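PDB 4MBU: similar to N-acetyltransferase from Staphylococcus aureus subsp. aureus, which probably transfers an acetyl group from acetyl-coenzyme A to an amine acceptor, as other Gcn5-related N-acetyltransferases do. Local coordinates for residues I83-Y88 and L118-D123. Residues are numbered along the deposited sequence; the frame is centred on the assembly and turned at random.
With CD (cadmium ion), chain G.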
# COMPACT_ATOMS: atom_id res chain seq x y z
N ILE A 83 -6.51 -18.22 9.08
CA ILE A 83 -5.50 -19.05 8.42
C ILE A 83 -4.63 -18.19 7.52
O ILE A 83 -5.06 -17.14 7.04
CB ILE A 83 -6.16 -20.17 7.57
CG1 ILE A 83 -7.41 -19.62 6.88
CG2 ILE A 83 -6.53 -21.38 8.44
CD1 ILE A 83 -7.99 -20.54 5.83
N GLU A 84 -3.40 -18.62 7.28
CA GLU A 84 -2.54 -17.95 6.32
C GLU A 84 -2.26 -18.92 5.20
O GLU A 84 -1.98 -20.11 5.45
CB GLU A 84 -1.23 -17.51 6.96
CG GLU A 84 -0.21 -16.98 5.95
CD GLU A 84 1.03 -16.39 6.61
OE1 GLU A 84 1.06 -16.30 7.86
OE2 GLU A 84 1.98 -16.00 5.87
N HIS A 85 -2.33 -18.44 3.96
CA HIS A 85 -2.07 -19.32 2.82
C HIS A 85 -0.79 -18.97 2.09
O HIS A 85 -0.24 -17.88 2.25
CB HIS A 85 -3.22 -19.28 1.82
CG HIS A 85 -3.33 -17.98 1.10
ND1 HIS A 85 -3.87 -16.85 1.67
CD2 HIS A 85 -2.95 -17.63 -0.16
CE1 HIS A 85 -3.83 -15.86 0.79
NE2 HIS A 85 -3.28 -16.30 -0.32
N SER A 86 -0.33 -19.91 1.28
CA SER A 86 0.78 -19.66 0.37
C SER A 86 0.59 -20.40 -0.95
O SER A 86 -0.03 -21.48 -0.99
CB SER A 86 2.13 -19.99 1.02
OG SER A 86 2.06 -21.18 1.78
N ILE A 87 1.08 -19.79 -2.01
CA ILE A 87 0.93 -20.30 -3.37
C ILE A 87 2.27 -20.19 -4.08
O ILE A 87 2.93 -19.15 -4.01
CB ILE A 87 -0.08 -19.47 -4.17
CG1 ILE A 87 -1.47 -19.51 -3.53
CG2 ILE A 87 -0.16 -19.94 -5.63
CD1 ILE A 87 -2.40 -18.43 -4.08
N TYR A 88 2.67 -21.25 -4.77
CA TYR A 88 3.92 -21.26 -5.52
C TYR A 88 3.67 -21.82 -6.91
O TYR A 88 3.06 -22.88 -7.07
CB TYR A 88 4.97 -22.08 -4.80
CG TYR A 88 5.26 -21.60 -3.40
CD1 TYR A 88 6.16 -20.57 -3.18
CD2 TYR A 88 4.63 -22.17 -2.30
CE1 TYR A 88 6.43 -20.13 -1.92
CE2 TYR A 88 4.90 -21.73 -1.03
CZ TYR A 88 5.80 -20.71 -0.85
OH TYR A 88 6.08 -20.24 0.40
N LEU A 118 -8.69 -14.95 6.00
CA LEU A 118 -7.57 -15.53 5.25
C LEU A 118 -6.49 -14.46 5.05
O LEU A 118 -6.76 -13.37 4.53
CB LEU A 118 -8.05 -16.09 3.91
CG LEU A 118 -7.06 -16.77 2.96
CD1 LEU A 118 -6.40 -17.94 3.66
CD2 LEU A 118 -7.76 -17.26 1.70
N VAL A 119 -5.27 -14.78 5.47
CA VAL A 119 -4.15 -13.84 5.46
C VAL A 119 -3.03 -14.29 4.49
O VAL A 119 -2.69 -15.48 4.41
CB VAL A 119 -3.53 -13.64 6.87
CG1 VAL A 119 -2.41 -12.61 6.82
CG2 VAL A 119 -4.59 -13.21 7.89
N ALA A 120 -2.52 -13.32 3.74
CA ALA A 120 -1.36 -13.51 2.87
C ALA A 120 -0.24 -12.62 3.36
O ALA A 120 -0.42 -11.41 3.54
CB ALA A 120 -1.70 -13.13 1.44
N GLY A 121 0.92 -13.23 3.59
CA GLY A 121 2.14 -12.45 3.79
C GLY A 121 2.82 -12.33 2.45
O GLY A 121 3.31 -13.31 1.92
N ILE A 122 2.85 -11.15 1.86
CA ILE A 122 3.42 -11.00 0.53
C ILE A 122 4.57 -10.01 0.59
O ILE A 122 4.41 -8.91 1.14
CB ILE A 122 2.36 -10.44 -0.46
CG1 ILE A 122 1.09 -11.30 -0.45
CG2 ILE A 122 2.93 -10.35 -1.86
CD1 ILE A 122 -0.02 -10.69 -1.31
N ASP A 123 5.73 -10.36 0.03
CA ASP A 123 6.85 -9.42 0.02
C ASP A 123 6.40 -8.17 -0.73
O ASP A 123 5.73 -8.29 -1.75
CB ASP A 123 8.07 -10.04 -0.67
CG ASP A 123 9.30 -9.16 -0.54
OD1 ASP A 123 9.86 -9.11 0.58
OD2 ASP A 123 9.70 -8.52 -1.54
CD CD G . 3.42 -15.79 1.78
O HOH W 1 1.44 -15.97 3.32
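His85 and Val119 join the parallel strands 82-89 and 117-123 of a beta-alpha-beta crossover through helix 98-112. This is where the GNAT sheet splays: the segments diverge at 48°, and two direct backbone bonds bridge them, Val119 N to Ile83 O (2.8 Å) and His85 N to Val119 O (3.0 Å). Beyond these a water takes over, donating to His85 O and Glu84 OE2 and accepting from Gly121 N (2.8 Å). It also binds a cadmium ion held by Gly121 O in the widening cleft. In GNAT enzymes the pantetheine arm of acetyl-coenzyme A enters this splay, and probably does so here. On the face shared with Ile83 and Leu118, His85 CG sits between the backbone N and the carbonyl carbon (chi1 69°), carrying the ring across to Leu118 and Ala120. From CB outward, His85 CB and CG lie against Leu118 CD1, ND1 is 3.4 Å from that methyl and 3.3 Å from Val119 O, CE1 meets Ala120 CB at 3.5 Å, and NE2 is hydrogen-bonded to His133. On the other face Glu84 CG passes over Val119 O, and OE2 also salt-bridges Arg74 of the second subunit. Farther back, Ile83 CD1 touches Leu118 CD1.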